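Side-chain contacts in halogenase (Chondromyces crocatus, PDB 3E1T), which probably uses bound FAD to halogenate a precursor of the myxobacterial metabolite chondrochloren, as a variant member of the FAD-dependent halogenases: residues L117-N120 and S121-K124; V182-R185 and F186-N189; E346-R349 and R350-E354. One frame throughout, in Å; residues are numbered along the deposited sequence.

Contact 1: L117-N120 and S121-K124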
loop_
_atom_site.group_PDB
_atom_site.type_symbol
_atom_site.label_atom_id
_atom_site.label_comp_id
_atom_site.label_asym_id
_atom_site.label_seq_id
_atom_site.Cartn_x
_atom_site.Cartn_y
_atom_site.Cartn_z
ATOM N N LEU A 117 6.735 -14.674 -5.504
ATOM C CA LEU A 117 7.533 -13.567 -6.033
ATOM C C LEU A 117 9.031 -13.686 -5.757
ATOM O O LEU A 117 9.844 -13.307 -6.604
ATOM C CB LEU A 117 7.030 -12.214 -5.487
ATOM C CG LEU A 117 5.681 -11.635 -5.933
ATOM C CD1 LEU A 117 5.354 -10.372 -5.126
ATOM C CD2 LEU A 117 5.639 -11.330 -7.418
ATOM N N LEU A 118 9.393 -14.164 -4.566
ATOM C CA LEU A 118 10.811 -14.234 -4.177
ATOM C C LEU A 118 11.515 -15.374 -4.911
ATOM O O LEU A 118 12.666 -15.234 -5.323
ATOM C CB LEU A 118 10.988 -14.374 -2.658
ATOM C CG LEU A 118 12.386 -14.046 -2.081
ATOM C CD1 LEU A 118 12.859 -12.619 -2.399
ATOM C CD2 LEU A 118 12.426 -14.264 -0.596
ATOM N N ARG A 119 10.806 -16.489 -5.079
ATOM C CA ARG A 119 11.284 -17.609 -5.896
ATOM C C ARG A 119 11.578 -17.160 -7.333
ATOM O O ARG A 119 12.576 -17.584 -7.925
ATOM C CB ARG A 119 10.262 -18.749 -5.870
ATOM C CG ARG A 119 10.501 -19.825 -4.804
ATOM C CD ARG A 119 10.542 -19.293 -3.375
ATOM N NE ARG A 119 11.844 -18.713 -3.031
ATOM C CZ ARG A 119 12.194 -18.305 -1.813
ATOM N NH1 ARG A 119 11.349 -18.409 -0.796
ATOM N NH2 ARG A 119 13.400 -17.795 -1.606
ATOM N N ASN A 120 10.727 -16.286 -7.876
ATOM C CA ASN A 120 10.898 -15.752 -9.230
ATOM C C ASN A 120 12.135 -14.875 -9.332
ATOM O O ASN A 120 12.763 -14.808 -10.393
ATOM C CB ASN A 120 9.661 -14.958 -9.665
ATOM C CG ASN A 120 9.741 -14.475 -11.120
ATOM O OD1 ASN A 120 9.959 -15.265 -12.036
ATOM N ND2 ASN A 120 9.537 -13.172 -11.332
ATOM N N SER A 121 12.462 -14.191 -8.231
ATOM C CA SER A 121 13.684 -13.384 -8.129
ATOM C C SER A 121 14.919 -14.252 -8.358
ATOM O O SER A 121 15.783 -13.911 -9.167
ATOM C CB SER A 121 13.789 -12.708 -6.753
ATOM O OG SER A 121 12.950 -11.567 -6.653
ATOM N N GLU A 122 14.986 -15.362 -7.624
ATOM C CA GLU A 122 16.085 -16.315 -7.732
ATOM C C GLU A 122 16.282 -16.736 -9.176
ATOM O O GLU A 122 17.357 -16.532 -9.743
ATOM C CB GLU A 122 15.820 -17.530 -6.852
ATOM C CG GLU A 122 15.861 -17.200 -5.380
ATOM C CD GLU A 122 15.349 -18.312 -4.506
ATOM O OE1 GLU A 122 14.546 -19.148 -4.990
ATOM O OE2 GLU A 122 15.739 -18.342 -3.318
ATOM N N ARG A 123 15.216 -17.274 -9.765
ATOM C CA ARG A 123 15.184 -17.701 -11.160
ATOM C C ARG A 123 15.531 -16.593 -12.153
ATOM O O ARG A 123 15.945 -16.878 -13.278
ATOM C CB ARG A 123 13.804 -18.275 -11.508
ATOM C CG ARG A 123 13.371 -19.457 -10.638
ATOM C CD ARG A 123 12.180 -20.180 -11.254
ATOM N NE ARG A 123 11.027 -19.299 -11.455
ATOM C CZ ARG A 123 9.958 -19.248 -10.660
ATOM N NH1 ARG A 123 9.872 -20.032 -9.591
ATOM N NH2 ARG A 123 8.970 -18.407 -10.938
ATOM N N LYS A 124 15.349 -15.337 -11.757
ATOM C CA LYS A 124 15.726 -14.214 -12.628
ATOM C C LYS A 124 17.196 -13.877 -12.466
ATOM O O LYS A 124 17.745 -13.051 -13.208
ATOM C CB LYS A 124 14.847 -12.978 -12.377
ATOM C CG LYS A 124 13.436 -13.091 -12.938
ATOM C CD LYS A 124 13.431 -13.139 -14.457
ATOM C CE LYS A 124 12.022 -13.316 -15.004
ATOM N NZ LYS A 124 12.042 -13.592 -16.466
#
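R119 and E122 form an i to i+3 salt bridge on the last turns of helix 110-123, next to strand 127-129. The two side chains run side by side in the same direction, and R119 NH2 donates to E122 OE2 at 2.9 Å. The donor stands well above the carboxylate plane, 61° out of it, while R119 NE makes only a weak bond to OE1, at 3.4 Å. Bends at chi2 (58°) and chi3 (-81°) fold the arginine back over its own helix, so that L118 CB lies over one face of the guanidinium. Two further acids hold that group: D115 at NH1 and E130 at NH2.

One face of the R123 guanidinium lies over the backbone, with N120 CA 3.7 Å above the plane and both it and R119 O offset toward the rim, while NH2 is salt-bridged to E67. S121 OG bonds to S24 OG of helix 17-27. N120 ND2 donates to L62 O. Backbone bonds such as R123 N to R119 O (3.2 Å) keep the helical spacing. The R119 guanidinium probably favours the ionised form of the carboxylates around it, E122, D115 and E130, and links the helix to E130 just beyond strand 127-129.

Contact 2: V182-R185 and F186-N189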
loop_
_atom_site.group_PDB
_atom_site.type_symbol
_atom_site.label_atom_id
_atom_site.label_comp_id
_atom_site.label_asym_id
_atom_site.label_seq_id
_atom_site.Cartn_x
_atom_site.Cartn_y
_atom_site.Cartn_z
ATOM N N VAL A 182 7.088 11.339 8.178
ATOM C CA VAL A 182 6.110 12.324 8.649
ATOM C C VAL A 182 4.714 11.684 8.595
ATOM O O VAL A 182 4.281 11.265 7.540
ATOM C CB VAL A 182 6.162 13.608 7.760
ATOM C CG1 VAL A 182 5.043 14.579 8.097
ATOM C CG2 VAL A 182 7.537 14.319 7.914
ATOM N N TYR A 183 4.047 11.579 9.744
ATOM C CA TYR A 183 2.727 10.970 9.831
ATOM C C TYR A 183 1.604 11.909 9.385
ATOM O O TYR A 183 1.636 13.102 9.667
ATOM C CB TYR A 183 2.474 10.428 11.252
ATOM C CG TYR A 183 3.460 9.358 11.633
ATOM C CD1 TYR A 183 3.211 8.020 11.329
ATOM C CD2 TYR A 183 4.665 9.680 12.264
ATOM C CE1 TYR A 183 4.128 7.016 11.661
ATOM C CE2 TYR A 183 5.593 8.677 12.606
ATOM C CZ TYR A 183 5.311 7.354 12.293
ATOM O OH TYR A 183 6.198 6.355 12.617
ATOM N N SER A 184 0.640 11.354 8.658
ATOM C CA SER A 184 -0.588 12.056 8.299
ATOM C C SER A 184 -1.491 12.179 9.503
ATOM O O SER A 184 -1.722 11.195 10.202
ATOM C CB SER A 184 -1.345 11.277 7.235
ATOM O OG SER A 184 -2.669 11.791 7.086
ATOM N N ARG A 185 -2.034 13.374 9.723
ATOM C CA ARG A 185 -3.021 13.560 10.794
ATOM C C ARG A 185 -4.445 13.122 10.390
ATOM O O ARG A 185 -5.300 12.879 11.245
ATOM C CB ARG A 185 -2.996 15.005 11.299
ATOM C CG ARG A 185 -1.655 15.374 11.899
ATOM C CD ARG A 185 -1.646 16.750 12.567
ATOM N NE ARG A 185 -0.358 17.419 12.351
ATOM C CZ ARG A 185 0.777 17.144 12.996
ATOM N NH1 ARG A 185 0.823 16.202 13.935
ATOM N NH2 ARG A 185 1.883 17.821 12.694
ATOM N N PHE A 186 -4.689 12.999 9.092
ATOM C CA PHE A 186 -5.995 12.569 8.595
ATOM C C PHE A 186 -6.243 11.082 8.811
ATOM O O PHE A 186 -7.276 10.700 9.339
ATOM C CB PHE A 186 -6.162 12.908 7.114
ATOM C CG PHE A 186 -7.583 12.747 6.621
ATOM C CD1 PHE A 186 -8.504 13.776 6.784
ATOM C CD2 PHE A 186 -8.000 11.556 6.027
ATOM C CE1 PHE A 186 -9.826 13.624 6.349
ATOM C CE2 PHE A 186 -9.313 11.383 5.596
ATOM C CZ PHE A 186 -10.231 12.429 5.755
ATOM N N PHE A 187 -5.305 10.246 8.360
ATOM C CA PHE A 187 -5.445 8.800 8.445
ATOM C C PHE A 187 -4.886 8.267 9.765
ATOM O O PHE A 187 -4.062 7.354 9.788
ATOM C CB PHE A 187 -4.778 8.131 7.231
ATOM C CG PHE A 187 -5.351 8.578 5.905
ATOM C CD1 PHE A 187 -6.574 8.088 5.460
ATOM C CD2 PHE A 187 -4.687 9.510 5.131
ATOM C CE1 PHE A 187 -7.116 8.509 4.250
ATOM C CE2 PHE A 187 -5.207 9.929 3.913
ATOM C CZ PHE A 187 -6.430 9.405 3.468
ATOM N N GLN A 188 -5.367 8.840 10.863
ATOM C CA GLN A 188 -4.926 8.480 12.205
ATOM C C GLN A 188 -5.797 7.333 12.703
ATOM O O GLN A 188 -6.626 7.496 13.610
ATOM C CB GLN A 188 -5.042 9.700 13.118
ATOM C CG GLN A 188 -4.151 9.672 14.347
ATOM C CD GLN A 188 -4.046 11.045 14.997
ATOM O OE1 GLN A 188 -3.552 11.999 14.384
ATOM N NE2 GLN A 188 -4.536 11.159 16.230
ATOM N N ASN A 189 -5.602 6.173 12.078
ATOM C CA ASN A 189 -6.465 5.022 12.258
ATOM C C ASN A 189 -5.649 3.826 12.728
ATOM O O ASN A 189 -4.424 3.795 12.554
ATOM C CB ASN A 189 -7.153 4.646 10.938
ATOM C CG ASN A 189 -7.777 5.833 10.213
ATOM O OD1 ASN A 189 -7.868 5.833 8.976
ATOM N ND2 ASN A 189 -8.233 6.830 10.965
#
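The ring of F187, which the S184 hydroxyl approaches obliquely (OG to CD2, 3.6 Å), carries F186 CD2 over the centre of one face, 3.5 Å above the plane. In return F187 CG lies at the edge of the F186 ring, in its plane, so the two neighbouring rings meet with the rim of F186 against the face of F187. Y359 and Y366 also form edge-to-face pairs with F187.

S184 organises the backbone around this pair. Its OG is anti to the backbone N (chi1 167°), which swings the oxygen toward the amides that follow. F187 N donates to it at 3.3 Å in an almost straight but long and weak bond (172°), and F186 N donates at 3.1 Å in a weak, bent one (131°). The bond to F186 N, from residue i+2, fits an ST turn. The same hydroxyl is hydrogen-bonded to Y359 OH, its strongest polar partner, so one buried oxygen gathers two amides and a tyrosine.

Two successive inverse gamma turns follow, centred on F187 and Q188, with weak bonds from Q188 N to F186 O (3.1 Å) and from N189 N to F187 O (3.0 Å). The Q188 side chain, extended beyond CG, brings OE1 to 3.7 Å from R185 O, while its NE2 donates to E239.

The chain thus leaves strand 181-183, where V182 has backbone bonds with C289 of strand 288-290, and S184 continues the pairing with S287. After the turns it enters strand 189-197. Helix 340-368 covers the aromatic side: F186 rests on Y359 and V363, and F187 on L362.

Contact 3: E346-R349 and R350-E354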
loop_
_atom_site.group_PDB
_atom_site.type_symbol
_atom_site.label_atom_id
_atom_site.label_comp_id
_atom_site.label_asym_id
_atom_site.label_seq_id
_atom_site.Cartn_x
_atom_site.Cartn_y
_atom_site.Cartn_z
ATOM N N GLU A 346 13.549 11.656 -11.035
ATOM C CA GLU A 346 12.398 11.172 -11.795
ATOM C C GLU A 346 11.605 10.122 -11.024
ATOM O O GLU A 346 10.374 10.134 -11.022
ATOM C CB GLU A 346 12.840 10.608 -13.147
ATOM C CG GLU A 346 11.684 10.316 -14.120
ATOM C CD GLU A 346 10.961 11.577 -14.604
ATOM O OE1 GLU A 346 11.266 12.701 -14.131
ATOM O OE2 GLU A 346 10.065 11.442 -15.460
ATOM N N PHE A 347 12.327 9.200 -10.395
ATOM C CA PHE A 347 11.747 8.219 -9.516
ATOM C C PHE A 347 10.861 8.862 -8.418
ATOM O O PHE A 347 9.694 8.513 -8.295
ATOM C CB PHE A 347 12.880 7.397 -8.888
ATOM C CG PHE A 347 12.566 6.859 -7.519
ATOM C CD1 PHE A 347 11.455 6.057 -7.304
ATOM C CD2 PHE A 347 13.398 7.145 -6.451
ATOM C CE1 PHE A 347 11.180 5.542 -6.050
ATOM C CE2 PHE A 347 13.131 6.647 -5.197
ATOM C CZ PHE A 347 12.009 5.830 -4.994
ATOM N N GLU A 348 11.428 9.781 -7.634
ATOM C CA GLU A 348 10.688 10.459 -6.566
ATOM C C GLU A 348 9.483 11.255 -7.093
ATOM O O GLU A 348 8.391 11.206 -6.511
ATOM C CB GLU A 348 11.615 11.341 -5.720
ATOM C CG GLU A 348 10.929 11.870 -4.444
ATOM C CD GLU A 348 11.872 12.280 -3.342
ATOM O OE1 GLU A 348 11.516 13.219 -2.591
ATOM O OE2 GLU A 348 12.936 11.639 -3.177
ATOM N N ARG A 349 9.673 11.949 -8.213
ATOM C CA ARG A 349 8.616 12.745 -8.817
ATOM C C ARG A 349 7.414 11.870 -9.188
ATOM O O ARG A 349 6.302 12.156 -8.786
ATOM C CB ARG A 349 9.154 13.476 -10.053
ATOM C CG ARG A 349 8.195 14.494 -10.634
ATOM C CD ARG A 349 8.708 15.032 -11.986
ATOM N NE ARG A 349 8.706 14.003 -13.031
ATOM C CZ ARG A 349 7.664 13.730 -13.822
ATOM N NH1 ARG A 349 6.518 14.400 -13.691
ATOM N NH2 ARG A 349 7.767 12.783 -14.745
ATOM N N ARG A 350 7.664 10.795 -9.931
ATOM C CA ARG A 350 6.645 9.830 -10.335
ATOM C C ARG A 350 5.960 9.138 -9.149
ATOM O O ARG A 350 4.741 8.953 -9.149
ATOM C CB ARG A 350 7.284 8.764 -11.215
ATOM C CG ARG A 350 6.886 8.753 -12.668
ATOM C CD ARG A 350 7.654 9.749 -13.476
ATOM N NE ARG A 350 7.951 9.212 -14.800
ATOM C CZ ARG A 350 7.140 9.259 -15.852
ATOM N NH1 ARG A 350 5.936 9.830 -15.776
ATOM N NH2 ARG A 350 7.544 8.732 -16.993
ATOM N N TYR A 351 6.759 8.736 -8.164
ATOM C CA TYR A 351 6.269 8.041 -6.973
ATOM C C TYR A 351 5.342 8.953 -6.145
ATOM O O TYR A 351 4.261 8.528 -5.723
ATOM C CB TYR A 351 7.469 7.560 -6.145
ATOM C CG TYR A 351 7.202 6.558 -5.002
ATOM C CD1 TYR A 351 5.951 5.970 -4.792
ATOM C CD2 TYR A 351 8.243 6.177 -4.162
ATOM C CE1 TYR A 351 5.746 5.046 -3.751
ATOM C CE2 TYR A 351 8.050 5.267 -3.110
ATOM C CZ TYR A 351 6.806 4.697 -2.920
ATOM O OH TYR A 351 6.639 3.788 -1.895
ATOM N N ARG A 352 5.779 10.183 -5.905
ATOM C CA ARG A 352 4.992 11.170 -5.167
ATOM C C ARG A 352 3.687 11.497 -5.916
ATOM O O ARG A 352 2.659 11.764 -5.294
ATOM C CB ARG A 352 5.798 12.456 -4.945
ATOM C CG ARG A 352 6.871 12.341 -3.877
ATOM C CD ARG A 352 7.549 13.679 -3.516
ATOM N NE ARG A 352 8.558 13.429 -2.488
ATOM C CZ ARG A 352 8.300 13.262 -1.191
ATOM N NH1 ARG A 352 7.060 13.384 -0.725
ATOM N NH2 ARG A 352 9.291 12.993 -0.346
ATOM N N ARG A 353 3.739 11.469 -7.247
ATOM C CA ARG A 353 2.552 11.719 -8.062
ATOM C C ARG A 353 1.501 10.640 -7.843
ATOM O O ARG A 353 0.329 10.965 -7.641
ATOM C CB ARG A 353 2.902 11.839 -9.545
ATOM C CG ARG A 353 3.494 13.172 -9.879
ATOM C CD ARG A 353 4.215 13.193 -11.221
ATOM N NE ARG A 353 3.310 13.309 -12.362
ATOM C CZ ARG A 353 2.697 14.430 -12.743
ATOM N NH1 ARG A 353 2.849 15.558 -12.061
ATOM N NH2 ARG A 353 1.910 14.424 -13.806
ATOM N N GLU A 354 1.920 9.372 -7.863
ATOM C CA GLU A 354 0.989 8.266 -7.687
ATOM C C GLU A 354 0.487 8.163 -6.232
ATOM O O GLU A 354 -0.702 7.917 -5.999
ATOM C CB GLU A 354 1.610 6.945 -8.159
ATOM C CG GLU A 354 0.662 5.733 -8.126
ATOM C CD GLU A 354 -0.430 5.735 -9.232
ATOM O OE1 GLU A 354 -0.491 6.657 -10.085
ATOM O OE2 GLU A 354 -1.233 4.785 -9.236
#
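F347 lies beside Y351 one helical turn on, both side chains pointing the same way, but their rings barely overlap. The centroids are 5.8 Å apart, the planes meet at 30°, and the touch is made by F347 CE1 on Y351 CD2 at 3.5 Å. Y351 also meets the ring of F293.

E348 and R352 pair with the same i to i+4 spacing. The arginine, extended through chi2 and chi3 (-172° and -180°), brings NE to 3.0 Å and NH2 to 3.2 Å from E348 OE1, which sits at the guanidinium edge in its plane. Both N-H groups therefore converge on one oxygen, while OE2 accepts from F293 N. With an alanine in place of R352, the E348 carboxylate is likely to be left without its charge partner and N290 O without its bond from NH2.

E346 joins two arginines. R349 grips it side-on, NE to OE1 and NH2 to OE2 (2.8 Å), whereas R350 NE lies 3.1 Å from OE2 through charge alone, the oxygen standing over the guanidinium face. R353 is anchored to A476 O.

Such i to i+3 and i to i+4 ion pairs are a common pattern along a single helix; here F347 and Y351 pack on helix 315-333, while R352 packs on helix 467-477.

In the fold
Contacts 1, 2 and 3 follow in series along the chain. Contact 1 lies in the C-terminal part of helix 110-123 beside strand 127-129, one of the two outermost strands of the five-stranded parallel sheet. It lies across the chain's centre from contact 2, their centres about 35 Å apart. Contacts 2 and 3 are nearer, with about 20 Å between centres and about 9 Å between nearest atoms. Helix 340-368 links them: it holds contact 3 and, further along, supplies Y359 and V363 to contact 2. Contacts 1 and 3 have centres about 26 Å apart. On these different parts of the fold, each contact brings one side chain, L118, F187 or Y351, within about 10 Å of FAD.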